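Local coordinates for protein alanine racemase (Oenococcus oeni PSU-1, PDB 3HUR) that belongs to the alanine racemase family, pairing an N-terminal TIM-barrel domain with a C-terminal domain built mainly of beta strands, at residues F138-K148 with E189-D197; V303-P311 with V323-R334. All coordinates share one frame; numbering follows the deposited sequence.

Contact 1 of 2, residues F138-K148 with E189-D197; sequences FDKADEISAAK and ELTINQGFD
Q194 reaches across to helix 141-153 and gives its NE2 to the carbonyl O of A141 at 2.9 Å, with an N-H...O angle of 156°. The acceptor lies close to the plane of the amide, so one N-H is well aimed; NE2 also makes a longer, less straight bond to L190 O, from above that carbonyl's plane. A glutamine suits the place because its amide nitrogen can serve carbonyls of both segments at once, here in the first turn of one helix and the last of the other. The bend at chi2 (-77°) folds the amide back toward the helix, and its OE1 rests 3.1 Å from S145 CB.

Apolar groups flank this amide. L190 turns CD2 over the start of the helix, 3.4 Å from A141 N, while I144 crosses the L190 side chain at about a right angle, I144 CD1 lying 3.7 Å from L190 CD2. The other branch of I144, CG2, meets the edge of the F196 ring at CE2 (3.7 Å). In the TIM-barrel fold the contact joins outer helix 141-153 to the end of helix 174-191 and the loop after it, which begins with a type II turn from T191 to Q194; G195 follows at positive phi, where a side chain would press on the carbonyl O of Q194.

K148 runs past the F196 ring in the opposite direction, straight as far as CE and bent only at chi4, its CG anti to the backbone N (chi1 -175°), and brings CD to 3.2 Å from Q194 O. Its methylenes pass CD1 and CE1 of the ring, CE obliquely, while the ammonium goes on to a salt bridge with D152. Farther in, F196 packs on L127, L159 and V162 of the barrel strands, and L190 on I129.

Contact 2 of 2, residues V303-P311 with V323-R334; sequences VIINGKRMP and VKLDRKYPIGTR
M310 packs against D326 and Y329 where the beta hairpin V303-P311, closed by a type I' turn from I305 to K308, meets the chain leaving strand 321-324 in the beta-rich C-terminal domain. N306 and G307 both take the positive phi that this turn needs, which asparagine and glycine accept readily.

Among the apolar contacts, I305 is central: CD1 meets L325 CD2 at 3.7 Å, and CG2, anti to the backbone N, reaches T333 CG2 and one face of the Y329 ring. V303 CG2 touches V323 CG2 at 3.8 Å, the beta-branched pair filling the interior beside I312. L325 continues inward to V260 and A284 of the neighbouring strands.

The aromatic contacts centre on Y329. The face opposite I305 carries the guanidinium of R327, with CZ 3.6 Å above the plane and offset toward the rim. M310 makes an oblique Met-aromatic contact, SD 5.3 Å from the ring centroid; its flexible thioether bends at chi3 to place M310 CE 3.3 Å from D326 OD1 and close to the Y329 hydroxyl.

Of the polar links, K324 N donates to P311 O at 3.2 Å; proline, lacking an N-H, can still offer this carbonyl. K308 NZ stays 4.2 Å from D326 OD2, opposite charges too far apart to count as a salt bridge. Y329 OH gives its hydrogen to D326 OD1 at 2.9 Å, on the syn lone pair.

The two contacts lie on opposite sides of the chain's centre, their own centres 61 Å apart and their nearest atoms about 44 Å apart. Contact 1 is complete before contact 2 begins along the chain, so they are in series. They share no secondary structure: contact 1 joins helix 141-153 to the end of helix 174-191 and the loop after it, outside the parallel barrel sheet, whereas contact 2 joins a hairpin to strand 321-324 and the loop that follows, the strands being part of the mixed sheet. Each therefore belongs to the packing of its own domain. At contact 2 a second subunit is also close, with I331 packing on its T357; no other chain of the assembly touches contact 1.

Contact 1 of 2, residues F138-K148 with E189-D197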
loop_
_atom_site.group_PDB
_atom_site.type_symbol
_atom_site.label_atom_id
_atom_site.label_comp_id
_atom_site.label_asym_id
_atom_site.label_seq_id
_atom_site.Cartn_x
_atom_site.Cartn_y
_atom_site.Cartn_z
ATOM N N PHE A 138 27.313 17.531 26.778
ATOM C CA PHE A 138 28.142 17.332 27.957
ATOM C C PHE A 138 27.470 16.529 29.050
ATOM O O PHE A 138 26.403 16.917 29.508
ATOM C CB PHE A 138 28.471 18.691 28.540
ATOM C CG PHE A 138 29.288 19.565 27.634
ATOM C CD1 PHE A 138 30.638 19.767 27.881
ATOM C CD2 PHE A 138 28.700 20.207 26.550
ATOM C CE1 PHE A 138 31.396 20.583 27.046
ATOM C CE2 PHE A 138 29.430 21.018 25.719
ATOM C CZ PHE A 138 30.784 21.212 25.958
ATOM N N ASP A 139 28.109 15.440 29.489
ATOM C CA ASP A 139 27.567 14.581 30.569
ATOM C C ASP A 139 28.435 14.501 31.853
ATOM O O ASP A 139 28.176 13.675 32.747
ATOM C CB ASP A 139 27.289 13.155 30.049
ATOM C CG ASP A 139 28.545 12.417 29.611
ATOM O OD1 ASP A 139 29.659 12.976 29.698
ATOM O OD2 ASP A 139 28.414 11.257 29.174
ATOM N N LYS A 140 29.437 15.368 31.949
ATOM C CA LYS A 140 30.352 15.376 33.091
ATOM C C LYS A 140 30.476 16.779 33.671
ATOM O O LYS A 140 30.613 17.753 32.942
ATOM C CB LYS A 140 31.715 14.842 32.662
ATOM C CG LYS A 140 31.705 13.334 32.380
ATOM C CD LYS A 140 33.038 12.883 31.770
ATOM C CE LYS A 140 32.954 11.474 31.155
ATOM N NZ LYS A 140 34.169 11.187 30.338
ATOM N N ALA A 141 30.411 16.873 34.990
ATOM C CA ALA A 141 30.357 18.160 35.671
ATOM C C ALA A 141 31.642 18.953 35.486
ATOM O O ALA A 141 31.598 20.172 35.365
ATOM C CB ALA A 141 30.052 17.958 37.163
ATOM N N ASP A 142 32.777 18.263 35.438
ATOM C CA ASP A 142 34.072 18.944 35.279
ATOM C C ASP A 142 34.272 19.504 33.854
ATOM O O ASP A 142 34.784 20.621 33.676
ATOM C CB ASP A 142 35.249 18.042 35.711
ATOM C CG ASP A 142 35.314 16.716 34.937
ATOM O OD1 ASP A 142 36.446 16.221 34.717
ATOM O OD2 ASP A 142 34.246 16.171 34.552
ATOM N N GLU A 143 33.840 18.748 32.848
ATOM C CA GLU A 143 33.870 19.213 31.450
ATOM C C GLU A 143 32.994 20.462 31.216
ATOM O O GLU A 143 33.359 21.354 30.434
ATOM C CB GLU A 143 33.457 18.079 30.511
ATOM C CG GLU A 143 34.491 16.941 30.356
ATOM C CD GLU A 143 34.131 15.999 29.193
ATOM O OE1 GLU A 143 32.927 15.952 28.812
ATOM O OE2 GLU A 143 35.035 15.320 28.644
ATOM N N ILE A 144 31.867 20.545 31.919
ATOM C CA ILE A 144 30.980 21.685 31.775
ATOM C C ILE A 144 31.675 22.925 32.305
ATOM O O ILE A 144 31.716 23.947 31.623
ATOM C CB ILE A 144 29.626 21.451 32.470
ATOM C CG1 ILE A 144 28.840 20.375 31.716
ATOM C CG2 ILE A 144 28.808 22.739 32.557
ATOM C CD1 ILE A 144 27.875 19.572 32.579
ATOM N N SER A 145 32.269 22.839 33.502
ATOM C CA SER A 145 33.000 23.997 34.029
ATOM C C SER A 145 34.270 24.284 33.225
ATOM O O SER A 145 34.613 25.441 33.040
ATOM C CB SER A 145 33.280 23.902 35.543
ATOM O OG SER A 145 34.098 22.808 35.854
ATOM N N ALA A 146 34.946 23.269 32.698
ATOM C CA ALA A 146 36.039 23.556 31.752
ATOM C C ALA A 146 35.487 24.401 30.629
ATOM O O ALA A 146 36.070 25.423 30.262
ATOM C CB ALA A 146 36.647 22.319 31.210
ATOM N N ALA A 147 34.320 24.013 30.130
ATOM C CA ALA A 147 33.733 24.660 28.966
ATOM C C ALA A 147 33.276 26.075 29.277
ATOM O O ALA A 147 33.440 26.970 28.451
ATOM C CB ALA A 147 32.577 23.823 28.443
ATOM N N LYS A 148 32.707 26.280 30.467
ATOM C CA LYS A 148 32.235 27.628 30.893
ATOM C C LYS A 148 33.384 28.610 31.012
ATOM O O LYS A 148 33.206 29.794 30.734
ATOM C CB LYS A 148 31.524 27.554 32.233
ATOM C CG LYS A 148 30.907 28.860 32.688
ATOM C CD LYS A 148 30.254 28.716 34.097
ATOM C CE LYS A 148 29.372 29.940 34.490
ATOM N NZ LYS A 148 30.071 31.258 34.350
ATOM N N GLU A 189 22.677 17.654 38.960
ATOM C CA GLU A 189 24.067 17.283 39.241
ATOM C C GLU A 189 25.024 18.002 38.320
ATOM O O GLU A 189 26.126 18.413 38.723
ATOM C CB GLU A 189 24.280 15.770 39.143
ATOM C CG GLU A 189 23.632 15.007 40.331
ATOM C CD GLU A 189 23.701 13.490 40.196
ATOM O OE1 GLU A 189 23.980 12.981 39.074
ATOM O OE2 GLU A 189 23.448 12.815 41.225
ATOM N N LEU A 190 24.594 18.172 37.072
ATOM C CA LEU A 190 25.463 18.703 36.045
ATOM C C LEU A 190 25.478 20.223 35.971
ATOM O O LEU A 190 26.450 20.779 35.463
ATOM C CB LEU A 190 25.107 18.084 34.695
ATOM C CG LEU A 190 25.551 16.631 34.479
ATOM C CD1 LEU A 190 24.871 16.131 33.171
ATOM C CD2 LEU A 190 27.097 16.462 34.419
ATOM N N THR A 191 24.447 20.887 36.507
ATOM C CA THR A 191 24.329 22.361 36.408
ATOM C C THR A 191 24.380 23.191 37.706
ATOM O O THR A 191 24.760 24.367 37.655
ATOM C CB THR A 191 23.032 22.762 35.678
ATOM O OG1 THR A 191 21.890 22.294 36.396
ATOM C CG2 THR A 191 22.999 22.174 34.282
ATOM N N ILE A 192 23.978 22.623 38.855
ATOM C CA ILE A 192 23.984 23.388 40.119
ATOM C C ILE A 192 25.443 23.707 40.479
ATOM O O ILE A 192 26.335 22.914 40.194
ATOM C CB ILE A 192 23.311 22.627 41.291
ATOM C CG1 ILE A 192 21.842 22.264 40.990
ATOM C CG2 ILE A 192 23.367 23.458 42.588
ATOM C CD1 ILE A 192 20.808 23.196 41.662
ATOM N N ASN A 193 25.692 24.891 41.038
ATOM C CA ASN A 193 27.066 25.299 41.450
ATOM C C ASN A 193 28.035 25.540 40.270
ATOM O O ASN A 193 29.242 25.743 40.485
ATOM C CB ASN A 193 27.748 24.274 42.428
ATOM C CG ASN A 193 26.965 24.044 43.740
ATOM O OD1 ASN A 193 26.240 24.925 44.224
ATOM N ND2 ASN A 193 27.127 22.856 44.317
ATOM N N GLN A 194 27.530 25.490 39.032
ATOM C CA GLN A 194 28.351 25.873 37.863
ATOM C C GLN A 194 28.408 27.375 37.679
ATOM O O GLN A 194 29.305 27.878 37.039
ATOM C CB GLN A 194 27.823 25.216 36.589
ATOM C CG GLN A 194 27.898 23.696 36.638
ATOM C CD GLN A 194 29.295 23.161 36.418
ATOM O OE1 GLN A 194 30.263 23.926 36.248
ATOM N NE2 GLN A 194 29.409 21.830 36.391
ATOM N N GLY A 195 27.451 28.087 38.246
ATOM C CA GLY A 195 27.445 29.546 38.170
ATOM C C GLY A 195 26.781 30.152 36.936
ATOM O O GLY A 195 27.005 31.338 36.633
ATOM N N PHE A 196 25.957 29.360 36.232
ATOM C CA PHE A 196 25.344 29.826 34.990
ATOM C C PHE A 196 24.297 30.853 35.299
ATOM O O PHE A 196 23.462 30.625 36.148
ATOM C CB PHE A 196 24.665 28.679 34.219
ATOM C CG PHE A 196 25.604 27.834 33.427
ATOM C CD1 PHE A 196 26.417 28.403 32.479
ATOM C CD2 PHE A 196 25.650 26.474 33.620
ATOM C CE1 PHE A 196 27.290 27.642 31.747
ATOM C CE2 PHE A 196 26.526 25.683 32.897
ATOM C CZ PHE A 196 27.345 26.259 31.957
ATOM N N ASP A 197 24.319 31.974 34.589
ATOM C CA ASP A 197 23.181 32.901 34.623
ATOM C C ASP A 197 21.928 32.077 34.321
ATOM O O ASP A 197 21.797 31.530 33.254
ATOM C CB ASP A 197 23.378 34.031 33.612
ATOM C CG ASP A 197 22.171 34.966 33.511
ATOM O OD1 ASP A 197 21.062 34.637 34.005
ATOM O OD2 ASP A 197 22.328 36.053 32.909
#

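Contact 2 of 2, residues V303-P311 with V323-R334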
loop_
_atom_site.group_PDB
_atom_site.type_symbol
_atom_site.label_atom_id
_atom_site.label_comp_id
_atom_site.label_asym_id
_atom_site.label_seq_id
_atom_site.Cartn_x
_atom_site.Cartn_y
_atom_site.Cartn_z
ATOM N N VAL A 303 -18.968 15.293 6.473
ATOM C CA VAL A 303 -18.034 16.378 6.194
ATOM C C VAL A 303 -18.664 17.642 6.737
ATOM O O VAL A 303 -19.855 17.638 7.069
ATOM C CB VAL A 303 -17.761 16.500 4.683
ATOM C CG1 VAL A 303 -17.115 15.235 4.151
ATOM C CG2 VAL A 303 -19.047 16.767 3.932
ATOM N N ILE A 304 -17.882 18.712 6.831
ATOM C CA ILE A 304 -18.406 19.995 7.244
ATOM C C ILE A 304 -18.526 20.948 6.076
ATOM O O ILE A 304 -17.558 21.238 5.377
ATOM C CB ILE A 304 -17.506 20.660 8.309
ATOM C CG1 ILE A 304 -17.511 19.848 9.602
ATOM C CG2 ILE A 304 -17.936 22.101 8.573
ATOM C CD1 ILE A 304 -16.186 19.971 10.395
ATOM N N ILE A 305 -19.734 21.450 5.896
ATOM C CA ILE A 305 -20.015 22.476 4.922
ATOM C C ILE A 305 -20.803 23.550 5.634
ATOM O O ILE A 305 -21.838 23.267 6.261
ATOM C CB ILE A 305 -20.871 21.934 3.768
ATOM C CG1 ILE A 305 -20.074 20.957 2.917
ATOM C CG2 ILE A 305 -21.317 23.050 2.880
ATOM C CD1 ILE A 305 -20.918 20.118 1.999
ATOM N N ASN A 306 -20.309 24.782 5.550
ATOM C CA ASN A 306 -21.029 25.918 6.124
ATOM C C ASN A 306 -21.227 25.784 7.627
ATOM O O ASN A 306 -22.329 26.006 8.146
ATOM C CB ASN A 306 -22.398 26.056 5.460
ATOM C CG ASN A 306 -22.806 27.498 5.292
ATOM O OD1 ASN A 306 -22.385 28.154 4.342
ATOM N ND2 ASN A 306 -23.627 27.995 6.191
ATOM N N GLY A 307 -20.170 25.391 8.328
ATOM C CA GLY A 307 -20.259 25.186 9.771
ATOM C C GLY A 307 -21.058 23.948 10.152
ATOM O O GLY A 307 -20.976 23.485 11.275
ATOM N N LYS A 308 -21.805 23.384 9.210
ATOM C CA LYS A 308 -22.662 22.254 9.523
ATOM C C LYS A 308 -22.105 20.947 8.965
ATOM O O LYS A 308 -21.311 20.889 8.022
ATOM C CB LYS A 308 -24.104 22.467 9.007
ATOM C CG LYS A 308 -24.546 23.951 8.882
ATOM C CD LYS A 308 -26.073 24.156 9.106
ATOM C CE LYS A 308 -26.463 25.664 9.204
ATOM N NZ LYS A 308 -26.780 26.275 7.856
ATOM N N ARG A 309 -22.642 19.887 9.514
ATOM C CA ARG A 309 -22.123 18.588 9.332
ATOM C C ARG A 309 -23.115 17.751 8.485
ATOM O O ARG A 309 -24.091 17.233 9.012
ATOM C CB ARG A 309 -21.972 18.063 10.739
ATOM C CG ARG A 309 -21.019 16.951 10.893
ATOM C CD ARG A 309 -20.687 16.702 12.393
ATOM N NE ARG A 309 -20.330 15.290 12.588
ATOM C CZ ARG A 309 -21.188 14.251 12.531
ATOM N NH1 ARG A 309 -22.498 14.434 12.321
ATOM N NH2 ARG A 309 -20.733 13.001 12.699
ATOM N N MET A 310 -22.870 17.644 7.169
ATOM C CA MET A 310 -23.766 16.899 6.250
ATOM C C MET A 310 -23.196 15.499 5.952
ATOM O O MET A 310 -21.979 15.309 6.024
ATOM C CB MET A 310 -24.029 17.711 4.974
ATOM C CG MET A 310 -24.816 19.000 5.254
ATOM S SD MET A 310 -24.581 20.256 4.039
ATOM C CE MET A 310 -24.594 21.801 4.958
ATOM N N PRO A 311 -24.068 14.507 5.656
ATOM C CA PRO A 311 -23.614 13.131 5.615
ATOM C C PRO A 311 -23.094 12.662 4.255
ATOM O O PRO A 311 -23.524 13.140 3.217
ATOM C CB PRO A 311 -24.874 12.363 5.989
ATOM C CG PRO A 311 -25.931 13.133 5.342
ATOM C CD PRO A 311 -25.528 14.578 5.483
ATOM N N VAL A 323 -22.228 13.779 -1.167
ATOM C CA VAL A 323 -22.838 14.253 0.082
ATOM C C VAL A 323 -24.256 14.802 -0.092
ATOM O O VAL A 323 -24.525 15.633 -0.952
ATOM C CB VAL A 323 -21.942 15.348 0.737
ATOM C CG1 VAL A 323 -22.630 15.988 1.936
ATOM C CG2 VAL A 323 -20.604 14.750 1.147
ATOM N N LYS A 324 -25.161 14.349 0.766
ATOM C CA LYS A 324 -26.518 14.903 0.825
ATOM C C LYS A 324 -26.471 16.230 1.522
ATOM O O LYS A 324 -26.118 16.276 2.678
ATOM C CB LYS A 324 -27.471 13.970 1.597
ATOM C CG LYS A 324 -28.960 14.431 1.583
ATOM C CD LYS A 324 -29.859 13.579 2.490
ATOM C CE LYS A 324 -31.302 14.193 2.546
ATOM N NZ LYS A 324 -32.332 13.378 3.328
ATOM N N LEU A 325 -26.861 17.293 0.821
ATOM C CA LEU A 325 -26.849 18.665 1.348
ATOM C C LEU A 325 -28.204 19.041 1.979
ATOM O O LEU A 325 -29.235 18.462 1.641
ATOM C CB LEU A 325 -26.547 19.644 0.220
ATOM C CG LEU A 325 -25.359 19.328 -0.704
ATOM C CD1 LEU A 325 -25.371 20.188 -1.992
ATOM C CD2 LEU A 325 -24.042 19.479 0.060
ATOM N N ASP A 326 -28.212 20.030 2.867
ATOM C CA ASP A 326 -29.456 20.388 3.563
ATOM C C ASP A 326 -30.283 21.336 2.696
ATOM O O ASP A 326 -31.512 21.267 2.672
ATOM C CB ASP A 326 -29.241 20.854 5.041
ATOM C CG ASP A 326 -28.326 22.085 5.194
ATOM O OD1 ASP A 326 -27.760 22.579 4.188
ATOM O OD2 ASP A 326 -28.174 22.563 6.362
ATOM N N ARG A 327 -29.605 22.181 1.946
ATOM C CA ARG A 327 -30.248 22.987 0.917
ATOM C C ARG A 327 -29.342 22.897 -0.299
ATOM O O ARG A 327 -28.439 22.081 -0.322
ATOM C CB ARG A 327 -30.434 24.441 1.396
ATOM C CG ARG A 327 -29.335 24.949 2.299
ATOM C CD ARG A 327 -29.298 26.470 2.340
ATOM N NE ARG A 327 -28.364 27.020 1.351
ATOM C CZ ARG A 327 -27.342 27.831 1.625
ATOM N NH1 ARG A 327 -26.559 28.250 0.624
ATOM N NH2 ARG A 327 -27.101 28.236 2.875
ATOM N N LYS A 328 -29.575 23.723 -1.305
ATOM C CA LYS A 328 -28.760 23.701 -2.507
ATOM C C LYS A 328 -27.553 24.587 -2.220
ATOM O O LYS A 328 -27.735 25.680 -1.670
ATOM C CB LYS A 328 -29.593 24.234 -3.692
ATOM C CG LYS A 328 -28.884 24.249 -5.066
ATOM C CD LYS A 328 -29.579 25.207 -6.057
ATOM C CE LYS A 328 -28.979 25.118 -7.483
ATOM N NZ LYS A 328 -28.979 26.446 -8.212
ATOM N N TYR A 329 -26.334 24.141 -2.560
ATOM C CA TYR A 329 -25.169 25.048 -2.512
ATOM C C TYR A 329 -24.560 25.207 -3.882
ATOM O O TYR A 329 -24.648 24.312 -4.703
ATOM C CB TYR A 329 -24.099 24.569 -1.531
ATOM C CG TYR A 329 -24.533 24.633 -0.105
ATOM C CD1 TYR A 329 -25.440 23.705 0.396
ATOM C CD2 TYR A 329 -24.068 25.612 0.741
ATOM C CE1 TYR A 329 -25.869 23.746 1.705
ATOM C CE2 TYR A 329 -24.502 25.668 2.080
ATOM C CZ TYR A 329 -25.399 24.720 2.534
ATOM O OH TYR A 329 -25.852 24.748 3.823
ATOM N N PRO A 330 -23.919 26.347 -4.134
ATOM C CA PRO A 330 -23.276 26.553 -5.401
ATOM C C PRO A 330 -21.933 25.826 -5.511
ATOM O O PRO A 330 -21.223 25.633 -4.512
ATOM C CB PRO A 330 -23.024 28.053 -5.404
ATOM C CG PRO A 330 -22.800 28.368 -4.011
ATOM C CD PRO A 330 -23.760 27.517 -3.259
ATOM N N ILE A 331 -21.542 25.501 -6.741
ATOM C CA ILE A 331 -20.297 24.808 -6.922
ATOM C C ILE A 331 -19.222 25.736 -6.400
ATOM O O ILE A 331 -19.383 26.941 -6.406
ATOM C CB ILE A 331 -20.069 24.337 -8.401
ATOM C CG1 ILE A 331 -19.839 25.510 -9.325
ATOM C CG2 ILE A 331 -21.234 23.445 -8.911
ATOM C CD1 ILE A 331 -18.408 25.628 -9.737
ATOM N N GLY A 332 -18.143 25.171 -5.899
ATOM C CA GLY A 332 -17.054 26.007 -5.379
ATOM C C GLY A 332 -17.139 26.239 -3.885
ATOM O O GLY A 332 -16.235 26.801 -3.318
ATOM N N THR A 333 -18.227 25.786 -3.266
ATOM C CA THR A 333 -18.425 25.866 -1.838
ATOM C C THR A 333 -17.459 24.963 -1.099
ATOM O O THR A 333 -17.370 23.795 -1.406
ATOM C CB THR A 333 -19.855 25.434 -1.485
ATOM O OG1 THR A 333 -20.776 26.380 -2.049
ATOM C CG2 THR A 333 -20.064 25.352 0.012
ATOM N N ARG A 334 -16.780 25.517 -0.089
ATOM C CA ARG A 334 -15.741 24.821 0.641
ATOM C C ARG A 334 -16.268 23.667 1.426
ATOM O O ARG A 334 -17.343 23.760 1.969
ATOM C CB ARG A 334 -15.061 25.760 1.626
ATOM C CG ARG A 334 -13.861 25.116 2.336
ATOM C CD ARG A 334 -13.042 26.150 3.060
ATOM N NE ARG A 334 -13.520 26.273 4.427
ATOM C CZ ARG A 334 -13.022 27.090 5.342
ATOM N NH1 ARG A 334 -12.025 27.930 5.058
ATOM N NH2 ARG A 334 -13.548 27.069 6.562
#